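Local coordinates for HD domain-containing protein (Aquifex aeolicus, PDB 2HEK), which binds zinc and GDP at separate sites and may, judging by its HD-domain family, have dGTPase activity, at residues S230-E235 with F274-Q279; H223-I228 with R280-T285; L20-S25 with Y119-Q124; V112-E117 with D130-V135. All coordinates share one frame; numbering follows the deposited sequence.

Contact 1: S230-E235 with F274-Q279; sequences SIHLVE and FERIFQ
R276 lies over one face of the H232 imidazole and crosses it at about a right angle. R276 CB is 3.9 Å from the centroid of the H232 ring, in a CH-pi contact 13° off the ring normal. R276 CD also sits over the ring, 3.8 Å from H232 ND1. The R276 chain is extended from CG to NE, and its guanidinium plane is turned 46° from the ring. The polar ends meet through one water. It lies 2.9 Å from H232 ND1, accepts from R276 NH1 and donates to E235 OE1. That bridge spans the 4.4 Å between E235 OE1 and R276 NH1, which is too long for a salt bridge. E235 has its own salt bridge to R312, and H232 NE2 is hydrogen-bonded to F283 N. Beside the ring, I277 fills the apolar part. Its CG1 packs 3.8 Å from H232 CB, and its CD1 reaches the backbone at L233 CA, also at 3.8 Å. The segment axes come within 9.2 Å at a crossing angle of -143°. This is a roughly antiparallel helix pair in the HD-associated region, packed beside a GDP pocket.

Contact 2: H223-I228 with R280-T285; sequences HKVVRI and RKHFKT. With GDP (guanosine-5'-diphosphate), chain G.
K224 and T285 meet where the first turn of helix 224-240 passes the start of strand 284-289. The contact forms one wall of a GDP pocket in the HD-associated region. K224 CB lies 3.9 Å from T285 OG1. K224 CG takes the crowded position between backbone N and carbonyl carbon (chi1 66°) and comes to 3.6 Å from the same T285 OG1. CD rides over that hydroxyl as well, and CE is already passing it. K224 CE is 4.1 Å from O1B of GDP. K224 NZ ends 4.6 Å from O1B of GDP, too far for a salt bridge, though its charge may still favour the diphosphate.

Deeper in, V225 CG1 sits over one face of the H282 ring, 4.2 Å from its centroid and offset toward the rim. I228 CG2 approaches H282 ND1, while I228 CG1 and CD1 pack on F283. Both ring nitrogens of H282 are spoken for. ND1 donates to F283 O from above the carbonyl plane. H282 NE2 donates to O2A of GDP over 2.8 Å at 166°. Two donating nitrogens would suit a protonated imidazole beside the phosphates. H223 is the N-cap of the helix; its ND1 accepts from V225 N. Residues K3, D24, Q29 and R32 of a second subunit also bind this GDP, which therefore sits between two chains. R280 lays its guanidinium over the guanine, gives O2A a weak bond from NE, and sends a nearly straight bond (172°) of 3.0 Å from NH2 to O5'.

Contact 3: L20-S25 with Y119-Q124; sequences LRLIDS and YEILKQ. With GDP (guanosine-5'-diphosphate), chain H.
L22 and I121 form the tight part of this contact, where helix 17-23 rests on helix 117-123. Their side chains slide past each other in opposite directions. L22 CD2 comes to 3.6 Å from I121 CG2. The other branch, L22 CD1, meets L122 CD2 at 4.0 Å, with the two leucines crossing at about a right angle. I121 gives up the most surface. Its CD1 pushes up to the backbone at R21 O, 3.7 Å away, and lies 3.8 Å from S25 CB. S25 is held in place there. Its OG donates to a lone pair of L22 O at 2.8 Å, and S25 N binds the same oxygen, so L22 O takes two bonds.

The solvent side is looser. R21 CB touches I121 CG2, but its NH1 only brushes Q124 CB at 3.8 Å. The edge of the R21 guanidinium faces I121 O without a bond, and its charge is met by a salt bridge to D125. Q124 bends at chi2 (-47°) and turns its amide away from R21. Its NE2 donates to E120 O, four residues back in the chain. The guanidinium and amide planes stand 78° apart.

D24 takes no part in the packing. Its OD1 accepts from GDP N1 at 2.9 Å and, weakly, from N2. Both donors belong to the guanine edge, and K3, Q29 and R32 also bind this nucleotide. The face of 20-25 against 119-124 is thus largely apolar, while D24 points its carboxylate at the nucleotide. Two donors to one carboxylate oxygen are consistent with D24 reading the guanine edge.

Contact 4: V112-E117 with D130-V135; sequences VIKETE and DIERLV
K114 and E132 cross at about a right angle in this contact of the helical HD domain, and the E132 carboxylate is the flat group that is met. K114 NZ approaches E132 OE1 on its syn lone pair, the side of the other oxygen, and forms a salt bridge of 2.7 Å. K114 CE is nearly equidistant from the two oxygens, 3.3 Å from E132 OE1 and 3.4 Å from E132 OE2. E132 starts out pointing away from K114, but its chain bends at chi2 (-65°), and the carboxylate comes back within reach. The lysine is fully extended beyond CG. The K114 ammonium is shared: it also makes a salt bridge to E110. A second flat pair lies within segment 130-135. There R133 NH1 meets D130 OD1 from 45° above the carboxylate plane.

The rest of the contact is apolar. I113 and V135 slide past each other in opposite directions, with I113 CG2 4.0 Å from V135 CG2. L122 of helix 117-123 also packs on I113. The contact joins helices 108-115 and 128-139, and helix 117-123, which links them in the chain, packs against both. The zinc ligand D85 is about 10 Å from I113, side chain to side chain, and the zinc about 13 Å from the I113 side chain, so this is plain helix packing at some distance from the metal site. At the far tip, I113 CD1 touches L134 CD2 at 4.3 Å.

In the fold
From the N terminus, segment 20-25 opens contact 3. Contact 4 opens at 112-117, before 119-124 closes contact 3, and it closes at 130-135. The two therefore cross, with centres about 10 Å apart. Together they tie helix 17-23 to the consecutive helices 108-115, 117-123 and 128-139. Contact 2 opens next, at 223-228, and contact 1 at 230-235 on the same helix. Contact 1 closes at 274-279 and contact 2 at 280-285, so contact 1 is nested within contact 2. This pair ties helix 224-240 to helix 271-278 and the start of strand 284-289. Contacts 2 and 3 lie on opposite sides of the chain's centre, about 41 Å apart between centres, and each borders a bound GDP.

Contact 1: S230-E235 with F274-Q279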
# COMPACT_ATOMS: atom_id res chain seq x y z
N SER A 230 5.61 7.18 30.91
CA SER A 230 6.79 6.38 31.24
C SER A 230 7.46 6.88 32.53
O SER A 230 7.92 6.07 33.34
CB SER A 230 7.79 6.39 30.08
OG SER A 230 8.91 5.58 30.39
N ILE A 231 7.51 8.20 32.69
CA ILE A 231 8.00 8.82 33.94
C ILE A 231 7.18 8.32 35.15
O ILE A 231 7.77 7.81 36.09
CB ILE A 231 8.04 10.36 33.83
CG1 ILE A 231 9.15 10.79 32.85
CG2 ILE A 231 8.28 11.04 35.18
CD1 ILE A 231 9.03 12.23 32.46
N HIS A 232 5.85 8.37 35.08
CA HIS A 232 4.99 7.80 36.13
C HIS A 232 5.18 6.30 36.33
O HIS A 232 5.29 5.84 37.46
CB HIS A 232 3.50 8.10 35.89
CG HIS A 232 3.17 9.56 35.91
ND1 HIS A 232 3.62 10.42 36.89
CD2 HIS A 232 2.40 10.32 35.08
CE1 HIS A 232 3.18 11.64 36.65
NE2 HIS A 232 2.43 11.60 35.56
N LEU A 233 5.25 5.54 35.24
CA LEU A 233 5.43 4.10 35.33
C LEU A 233 6.74 3.73 36.01
O LEU A 233 6.79 2.85 36.87
CB LEU A 233 5.35 3.45 33.94
CG LEU A 233 5.54 1.97 34.25
CD1 LEU A 233 4.26 1.16 34.32
CD2 LEU A 233 6.50 1.36 33.32
N VAL A 234 7.82 4.40 35.62
CA VAL A 234 9.13 4.05 36.14
C VAL A 234 9.22 4.37 37.65
O VAL A 234 9.79 3.59 38.44
CB VAL A 234 10.26 4.66 35.26
CG1 VAL A 234 11.58 4.58 35.95
CG2 VAL A 234 10.33 3.90 33.91
N GLU A 235 8.62 5.46 38.08
CA GLU A 235 8.56 5.75 39.52
C GLU A 235 7.87 4.61 40.28
O GLU A 235 8.38 4.15 41.32
CB GLU A 235 7.86 7.08 39.77
CG GLU A 235 8.73 8.25 39.37
CD GLU A 235 8.04 9.59 39.45
OE1 GLU A 235 6.96 9.68 40.06
OE2 GLU A 235 8.59 10.57 38.89
N PHE A 274 -1.68 4.59 40.09
CA PHE A 274 -2.74 4.07 39.24
C PHE A 274 -3.49 5.20 38.55
O PHE A 274 -3.75 5.12 37.36
CB PHE A 274 -3.73 3.18 40.03
CG PHE A 274 -5.01 2.88 39.26
CD1 PHE A 274 -5.10 1.77 38.42
CD2 PHE A 274 -6.12 3.72 39.36
CE1 PHE A 274 -6.27 1.50 37.71
CE2 PHE A 274 -7.30 3.46 38.65
CZ PHE A 274 -7.37 2.35 37.81
N GLU A 275 -3.85 6.23 39.30
CA GLU A 275 -4.59 7.34 38.71
C GLU A 275 -3.82 8.07 37.60
O GLU A 275 -4.39 8.38 36.54
CB GLU A 275 -5.02 8.31 39.80
CG GLU A 275 -6.08 7.69 40.72
CD GLU A 275 -6.54 8.60 41.84
OE1 GLU A 275 -6.22 9.82 41.79
OE2 GLU A 275 -7.22 8.09 42.77
N ARG A 276 -2.55 8.32 37.86
CA ARG A 276 -1.66 9.04 36.92
C ARG A 276 -1.44 8.28 35.62
O ARG A 276 -1.26 8.87 34.55
CB ARG A 276 -0.29 9.27 37.59
CG ARG A 276 -0.35 10.34 38.68
CD ARG A 276 0.91 10.36 39.54
NE ARG A 276 0.82 11.45 40.53
CZ ARG A 276 1.83 11.90 41.27
NH1 ARG A 276 3.05 11.40 41.16
NH2 ARG A 276 1.60 12.89 42.14
N ILE A 277 -1.42 6.95 35.73
CA ILE A 277 -1.13 6.11 34.57
C ILE A 277 -2.40 5.67 33.84
O ILE A 277 -2.45 5.74 32.62
CB ILE A 277 -0.32 4.88 34.94
CG1 ILE A 277 1.04 5.27 35.51
CG2 ILE A 277 -0.14 3.97 33.67
CD1 ILE A 277 1.74 4.14 36.25
N PHE A 278 -3.41 5.22 34.59
CA PHE A 278 -4.57 4.56 33.99
C PHE A 278 -5.89 5.34 34.02
O PHE A 278 -6.83 4.98 33.31
CB PHE A 278 -4.75 3.18 34.61
CG PHE A 278 -3.72 2.19 34.17
CD1 PHE A 278 -2.88 1.59 35.09
CD2 PHE A 278 -3.56 1.88 32.81
CE1 PHE A 278 -1.92 0.68 34.69
CE2 PHE A 278 -2.60 0.99 32.39
CZ PHE A 278 -1.77 0.38 33.34
N GLN A 279 -5.96 6.41 34.81
CA GLN A 279 -7.18 7.22 34.86
C GLN A 279 -7.05 8.60 34.24
O GLN A 279 -7.73 9.54 34.63
CB GLN A 279 -7.62 7.43 36.31
CG GLN A 279 -8.21 6.20 36.99
CD GLN A 279 -8.92 6.55 38.29
OE1 GLN A 279 -8.99 7.72 38.67
NE2 GLN A 279 -9.52 5.71 39.11
O HOH W 1 4.49 9.67 39.55

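Contact 2: H223-I228 with R280-T285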
# COMPACT_ATOMS: atom_id res chain seq x y z
N HIS A 223 6.94 11.40 22.06
CA HIS A 223 5.64 12.04 22.18
C HIS A 223 5.54 12.50 23.66
O HIS A 223 5.87 11.75 24.57
CB HIS A 223 4.52 11.04 21.83
CG HIS A 223 3.16 11.65 21.77
ND1 HIS A 223 2.46 11.99 22.91
CD2 HIS A 223 2.36 11.95 20.72
CE1 HIS A 223 1.28 12.48 22.56
NE2 HIS A 223 1.18 12.44 21.24
N LYS A 224 5.06 13.71 23.88
CA LYS A 224 5.15 14.31 25.22
C LYS A 224 4.35 13.50 26.23
O LYS A 224 4.77 13.37 27.37
CB LYS A 224 4.68 15.75 25.18
CG LYS A 224 3.22 15.93 24.86
CD LYS A 224 2.91 17.37 24.40
CE LYS A 224 1.41 17.60 24.43
NZ LYS A 224 1.04 18.87 23.73
N VAL A 225 3.20 12.96 25.81
CA VAL A 225 2.37 12.13 26.70
C VAL A 225 2.96 10.75 26.89
O VAL A 225 2.96 10.25 28.00
CB VAL A 225 0.88 12.05 26.24
CG1 VAL A 225 0.02 11.25 27.23
CG2 VAL A 225 0.33 13.45 26.04
N VAL A 226 3.48 10.13 25.82
CA VAL A 226 4.21 8.87 25.95
C VAL A 226 5.33 9.01 27.02
O VAL A 226 5.49 8.14 27.88
CB VAL A 226 4.80 8.40 24.59
CG1 VAL A 226 5.77 7.23 24.81
CG2 VAL A 226 3.65 7.98 23.62
N ARG A 227 6.06 10.13 26.97
CA ARG A 227 7.18 10.33 27.90
C ARG A 227 6.70 10.49 29.36
O ARG A 227 7.26 9.83 30.26
CB ARG A 227 8.06 11.50 27.47
CG ARG A 227 8.93 11.23 26.17
CD ARG A 227 10.03 10.16 26.35
NE ARG A 227 10.84 10.42 27.54
CZ ARG A 227 11.02 9.56 28.56
NH1 ARG A 227 10.50 8.33 28.54
NH2 ARG A 227 11.76 9.92 29.61
N ILE A 228 5.65 11.27 29.60
CA ILE A 228 5.15 11.46 31.01
C ILE A 228 4.55 10.17 31.61
O ILE A 228 4.76 9.84 32.80
CB ILE A 228 4.22 12.72 31.20
CG1 ILE A 228 3.91 13.00 32.69
CG2 ILE A 228 2.91 12.63 30.39
CD1 ILE A 228 5.17 13.36 33.53
N ARG A 280 -6.13 8.76 33.30
CA ARG A 280 -5.87 10.01 32.57
C ARG A 280 -5.59 11.22 33.46
O ARG A 280 -5.95 12.34 33.12
CB ARG A 280 -7.04 10.29 31.61
CG ARG A 280 -6.60 10.68 30.18
CD ARG A 280 -6.35 9.50 29.25
NE ARG A 280 -5.57 9.86 28.07
CZ ARG A 280 -4.77 9.02 27.42
NH1 ARG A 280 -4.65 7.76 27.83
NH2 ARG A 280 -4.09 9.43 26.36
N LYS A 281 -4.90 10.99 34.57
CA LYS A 281 -4.54 12.06 35.52
C LYS A 281 -3.02 12.28 35.51
O LYS A 281 -2.46 12.74 36.50
CB LYS A 281 -5.04 11.72 36.93
CG LYS A 281 -6.54 11.59 37.07
CD LYS A 281 -6.96 11.48 38.53
CE LYS A 281 -8.44 11.19 38.70
NZ LYS A 281 -8.70 10.34 39.89
N HIS A 282 -2.37 11.95 34.38
CA HIS A 282 -0.94 12.17 34.20
C HIS A 282 -0.64 13.66 34.35
O HIS A 282 -1.50 14.50 34.02
CB HIS A 282 -0.45 11.65 32.81
CG HIS A 282 -1.12 12.31 31.63
ND1 HIS A 282 -0.71 13.52 31.12
CD2 HIS A 282 -2.12 11.88 30.82
CE1 HIS A 282 -1.48 13.85 30.09
NE2 HIS A 282 -2.34 12.86 29.88
N PHE A 283 0.55 14.00 34.82
CA PHE A 283 0.97 15.41 34.83
C PHE A 283 0.79 15.98 33.43
O PHE A 283 1.00 15.30 32.41
CB PHE A 283 2.40 15.57 35.32
CG PHE A 283 2.59 15.40 36.83
CD1 PHE A 283 1.62 14.81 37.62
CD2 PHE A 283 3.76 15.82 37.43
CE1 PHE A 283 1.82 14.65 39.00
CE2 PHE A 283 3.98 15.66 38.82
CZ PHE A 283 3.00 15.08 39.60
N LYS A 284 0.34 17.23 33.39
CA LYS A 284 0.03 17.88 32.13
C LYS A 284 1.25 18.67 31.61
O LYS A 284 2.00 19.25 32.40
CB LYS A 284 -1.19 18.76 32.34
CG LYS A 284 -1.67 19.52 31.13
CD LYS A 284 -3.11 19.95 31.34
CE LYS A 284 -3.73 20.47 30.06
NZ LYS A 284 -5.20 20.64 30.22
N THR A 285 1.47 18.68 30.30
CA THR A 285 2.63 19.37 29.73
C THR A 285 2.46 20.89 29.90
O THR A 285 1.51 21.48 29.40
CB THR A 285 2.83 19.04 28.22
OG1 THR A 285 2.85 17.61 28.04
CG2 THR A 285 4.13 19.60 27.72
PB GDP G . -3.53 15.94 26.41
O1B GDP G . -2.32 16.35 25.58
O2B GDP G . -3.64 16.80 27.67
O3B GDP G . -4.80 16.11 25.59
O3A GDP G . -3.36 14.41 26.90
PA GDP G . -4.49 13.27 26.84
O1A GDP G . -5.90 13.79 26.71
O2A GDP G . -4.38 12.39 28.06
O5' GDP G . -4.13 12.34 25.56
C5' GDP G . -3.38 12.77 24.43
C4' GDP G . -3.61 11.86 23.22
O4' GDP G . -3.95 10.49 23.54
C3' GDP G . -4.71 12.36 22.33
O3' GDP G . -4.13 12.34 20.99
C2' GDP G . -5.72 11.25 22.38
O2' GDP G . -6.30 11.20 21.10
C1' GDP G . -4.91 10.00 22.61
N9 GDP G . -5.64 8.95 23.35
C8 GDP G . -5.51 7.62 23.18
N7 GDP G . -6.27 6.94 24.06
C5 GDP G . -6.92 7.85 24.80
C6 GDP G . -7.90 7.80 25.90
O6 GDP G . -8.26 6.71 26.31
N1 GDP G . -8.32 8.95 26.47
C2 GDP G . -7.90 10.16 26.03
N2 GDP G . -8.40 11.28 26.65
N3 GDP G . -7.00 10.27 25.00
C4 GDP G . -6.49 9.17 24.37

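Contact 3: L20-S25 with Y119-Q124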
# COMPACT_ATOMS: atom_id res chain seq x y z
N LEU A 20 11.76 -23.16 16.14
CA LEU A 20 10.47 -23.59 16.72
C LEU A 20 10.59 -24.11 18.15
O LEU A 20 9.75 -23.81 19.00
CB LEU A 20 9.84 -24.69 15.86
CG LEU A 20 8.40 -25.07 16.20
CD1 LEU A 20 7.44 -23.96 15.82
CD2 LEU A 20 8.01 -26.37 15.51
N ARG A 21 11.65 -24.88 18.41
CA ARG A 21 11.87 -25.44 19.76
C ARG A 21 12.07 -24.30 20.75
O ARG A 21 11.52 -24.31 21.88
CB ARG A 21 13.10 -26.36 19.74
CG ARG A 21 12.89 -27.72 19.04
CD ARG A 21 14.12 -28.67 19.25
NE ARG A 21 14.79 -29.04 17.99
CZ ARG A 21 16.07 -28.81 17.70
NH1 ARG A 21 16.87 -28.23 18.60
NH2 ARG A 21 16.56 -29.18 16.52
N LEU A 22 12.80 -23.28 20.30
CA LEU A 22 13.00 -22.08 21.12
C LEU A 22 11.72 -21.28 21.28
O LEU A 22 11.39 -20.82 22.38
CB LEU A 22 14.13 -21.23 20.51
CG LEU A 22 15.54 -21.85 20.57
CD1 LEU A 22 16.45 -21.17 19.55
CD2 LEU A 22 16.12 -21.77 22.00
N ILE A 23 11.00 -21.08 20.18
CA ILE A 23 9.72 -20.36 20.25
C ILE A 23 8.72 -20.99 21.23
O ILE A 23 8.04 -20.29 21.99
CB ILE A 23 9.11 -20.24 18.85
CG1 ILE A 23 9.95 -19.25 18.06
CG2 ILE A 23 7.65 -19.78 18.92
CD1 ILE A 23 9.75 -19.38 16.59
N ASP A 24 8.67 -22.32 21.23
CA ASP A 24 7.76 -23.04 22.11
C ASP A 24 8.16 -23.04 23.60
O ASP A 24 7.36 -23.42 24.45
CB ASP A 24 7.52 -24.45 21.56
CG ASP A 24 6.76 -24.43 20.22
OD1 ASP A 24 5.87 -23.56 20.06
OD2 ASP A 24 7.07 -25.24 19.32
N SER A 25 9.35 -22.59 23.94
CA SER A 25 9.76 -22.60 25.38
C SER A 25 9.07 -21.51 26.16
O SER A 25 8.66 -20.48 25.58
CB SER A 25 11.27 -22.45 25.51
OG SER A 25 11.67 -21.15 25.13
N TYR A 119 18.99 -22.98 27.33
CA TYR A 119 20.35 -23.54 27.18
C TYR A 119 20.35 -24.97 26.63
O TYR A 119 21.05 -25.31 25.63
CB TYR A 119 21.10 -23.49 28.53
CG TYR A 119 22.58 -23.71 28.30
CD1 TYR A 119 23.38 -22.70 27.74
CD2 TYR A 119 23.17 -24.93 28.60
CE1 TYR A 119 24.76 -22.89 27.51
CE2 TYR A 119 24.55 -25.15 28.38
CZ TYR A 119 25.32 -24.12 27.82
OH TYR A 119 26.65 -24.32 27.56
N GLU A 120 19.55 -25.84 27.25
CA GLU A 120 19.44 -27.24 26.81
C GLU A 120 18.97 -27.32 25.38
O GLU A 120 19.44 -28.15 24.58
CB GLU A 120 18.48 -28.00 27.72
CG GLU A 120 19.14 -28.59 28.95
CD GLU A 120 19.47 -27.55 30.03
OE1 GLU A 120 20.41 -27.82 30.81
OE2 GLU A 120 18.81 -26.47 30.10
N ILE A 121 18.04 -26.44 25.03
CA ILE A 121 17.55 -26.43 23.66
C ILE A 121 18.69 -26.09 22.70
O ILE A 121 18.91 -26.81 21.70
CB ILE A 121 16.31 -25.47 23.49
CG1 ILE A 121 15.12 -26.00 24.29
CG2 ILE A 121 15.98 -25.32 21.99
CD1 ILE A 121 13.99 -24.94 24.59
N LEU A 122 19.42 -25.01 22.97
CA LEU A 122 20.55 -24.64 22.08
C LEU A 122 21.66 -25.72 22.01
O LEU A 122 22.29 -25.95 20.94
CB LEU A 122 21.16 -23.31 22.52
CG LEU A 122 20.27 -22.04 22.41
CD1 LEU A 122 20.92 -20.89 23.14
CD2 LEU A 122 20.13 -21.73 20.93
N LYS A 123 21.89 -26.40 23.14
CA LYS A 123 22.92 -27.47 23.20
C LYS A 123 22.65 -28.63 22.25
O LYS A 123 23.58 -29.32 21.86
CB LYS A 123 23.13 -28.00 24.62
CG LYS A 123 24.10 -27.17 25.43
CD LYS A 123 25.56 -27.33 24.95
CE LYS A 123 26.30 -28.42 25.75
NZ LYS A 123 27.52 -28.84 25.05
N GLN A 124 21.38 -28.82 21.86
CA GLN A 124 21.05 -29.83 20.86
C GLN A 124 21.67 -29.56 19.50
O GLN A 124 21.96 -30.50 18.75
CB GLN A 124 19.51 -29.99 20.73
CG GLN A 124 18.81 -30.30 22.07
CD GLN A 124 19.52 -31.39 22.87
OE1 GLN A 124 19.76 -32.49 22.34
NE2 GLN A 124 19.87 -31.10 24.14
PB GDP H . -0.70 -27.74 13.50
O1B GDP H . -1.87 -27.27 12.65
O2B GDP H . -0.51 -29.23 13.30
O3B GDP H . 0.57 -27.03 13.05
O3A GDP H . -1.01 -27.44 15.07
PA GDP H . -0.40 -26.16 15.86
O1A GDP H . 1.11 -26.15 15.84
O2A GDP H . -0.89 -26.07 17.29
O5' GDP H . -1.00 -24.92 15.01
C5' GDP H . -0.68 -23.57 15.31
C4' GDP H . -0.23 -22.89 14.03
O4' GDP H . -0.24 -21.49 14.27
C3' GDP H . 1.20 -23.28 13.63
O3' GDP H . 1.23 -24.06 12.42
C2' GDP H . 1.94 -21.96 13.46
O2' GDP H . 2.05 -21.64 12.07
C1' GDP H . 1.07 -20.91 14.15
N9 GDP H . 1.58 -20.49 15.49
C8 GDP H . 1.37 -19.29 16.06
N7 GDP H . 1.96 -19.17 17.28
C5 GDP H . 2.58 -20.34 17.52
C6 GDP H . 3.39 -20.92 18.62
O6 GDP H . 3.64 -20.27 19.64
N1 GDP H . 3.85 -22.17 18.48
C2 GDP H . 3.60 -22.93 17.40
N2 GDP H . 4.09 -24.19 17.33
N3 GDP H . 2.86 -22.48 16.35
C4 GDP H . 2.33 -21.22 16.35

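Contact 4: V112-E117 with D130-V135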
# COMPACT_ATOMS: atom_id res chain seq x y z
N VAL A 112 18.75 -15.55 31.10
CA VAL A 112 17.62 -16.35 30.59
C VAL A 112 18.13 -17.47 29.64
O VAL A 112 17.69 -18.60 29.69
CB VAL A 112 16.51 -15.46 29.95
CG1 VAL A 112 15.46 -16.32 29.27
CG2 VAL A 112 15.86 -14.58 31.01
N ILE A 113 19.09 -17.11 28.78
CA ILE A 113 19.67 -18.11 27.88
C ILE A 113 20.41 -19.23 28.64
O ILE A 113 20.33 -20.39 28.24
CB ILE A 113 20.64 -17.44 26.90
CG1 ILE A 113 19.87 -16.60 25.87
CG2 ILE A 113 21.49 -18.48 26.17
CD1 ILE A 113 20.71 -15.55 25.19
N LYS A 114 21.11 -18.88 29.72
CA LYS A 114 21.96 -19.84 30.42
C LYS A 114 21.28 -20.60 31.55
O LYS A 114 21.64 -21.76 31.82
CB LYS A 114 23.22 -19.14 30.92
CG LYS A 114 24.21 -18.85 29.78
CD LYS A 114 25.44 -18.11 30.29
CE LYS A 114 26.51 -18.01 29.20
NZ LYS A 114 27.73 -17.25 29.67
N GLU A 115 20.28 -19.97 32.18
CA GLU A 115 19.64 -20.50 33.39
C GLU A 115 18.24 -21.11 33.20
O GLU A 115 17.58 -21.45 34.20
CB GLU A 115 19.61 -19.42 34.49
CG GLU A 115 20.98 -18.80 34.85
CD GLU A 115 20.90 -17.62 35.83
OE1 GLU A 115 19.96 -17.54 36.65
OE2 GLU A 115 21.81 -16.77 35.78
N THR A 116 17.78 -21.26 31.95
CA THR A 116 16.47 -21.86 31.70
C THR A 116 16.61 -22.98 30.67
O THR A 116 17.72 -23.23 30.19
CB THR A 116 15.46 -20.80 31.16
OG1 THR A 116 15.90 -20.35 29.88
CG2 THR A 116 15.31 -19.61 32.12
N GLU A 117 15.49 -23.60 30.28
CA GLU A 117 15.48 -24.62 29.21
C GLU A 117 16.10 -24.14 27.90
O GLU A 117 16.49 -24.96 27.09
CB GLU A 117 14.06 -25.17 28.95
CG GLU A 117 12.98 -24.09 28.71
CD GLU A 117 11.58 -24.66 28.35
OE1 GLU A 117 11.51 -25.71 27.63
OE2 GLU A 117 10.55 -24.05 28.77
N ASP A 130 30.00 -22.08 20.80
CA ASP A 130 29.04 -21.35 19.93
C ASP A 130 27.88 -20.71 20.68
O ASP A 130 27.45 -19.63 20.32
CB ASP A 130 28.56 -22.22 18.79
CG ASP A 130 29.63 -22.40 17.74
OD1 ASP A 130 30.52 -21.52 17.64
OD2 ASP A 130 29.63 -23.42 17.02
N ILE A 131 27.44 -21.32 21.78
CA ILE A 131 26.45 -20.68 22.63
C ILE A 131 27.05 -19.44 23.33
O ILE A 131 26.35 -18.43 23.51
CB ILE A 131 25.85 -21.66 23.64
CG1 ILE A 131 25.05 -22.76 22.91
CG2 ILE A 131 24.94 -20.96 24.60
CD1 ILE A 131 24.45 -23.86 23.88
N GLU A 132 28.31 -19.50 23.76
CA GLU A 132 28.91 -18.28 24.33
C GLU A 132 29.03 -17.20 23.27
O GLU A 132 28.90 -16.04 23.59
CB GLU A 132 30.29 -18.52 24.96
CG GLU A 132 30.31 -19.59 26.05
CD GLU A 132 29.49 -19.22 27.28
OE1 GLU A 132 29.47 -18.04 27.70
OE2 GLU A 132 28.84 -20.13 27.84
N ARG A 133 29.31 -17.59 22.02
CA ARG A 133 29.42 -16.62 20.91
C ARG A 133 28.06 -16.01 20.57
O ARG A 133 27.96 -14.80 20.40
CB ARG A 133 30.03 -17.30 19.68
CG ARG A 133 31.49 -17.72 19.92
CD ARG A 133 32.05 -18.51 18.77
NE ARG A 133 32.27 -17.71 17.55
CZ ARG A 133 31.64 -17.87 16.39
NH1 ARG A 133 30.67 -18.77 16.26
NH2 ARG A 133 31.97 -17.10 15.35
N LEU A 134 27.02 -16.85 20.50
CA LEU A 134 25.64 -16.36 20.35
C LEU A 134 25.29 -15.30 21.40
O LEU A 134 24.73 -14.26 21.07
CB LEU A 134 24.65 -17.53 20.43
CG LEU A 134 23.15 -17.19 20.23
CD1 LEU A 134 22.47 -18.45 19.76
CD2 LEU A 134 22.51 -16.75 21.51
N VAL A 135 25.62 -15.56 22.65
CA VAL A 135 25.36 -14.58 23.73
C VAL A 135 26.07 -13.23 23.49
O VAL A 135 25.45 -12.18 23.59
CB VAL A 135 25.74 -15.15 25.11
CG1 VAL A 135 25.76 -14.02 26.15
CG2 VAL A 135 24.77 -16.26 25.50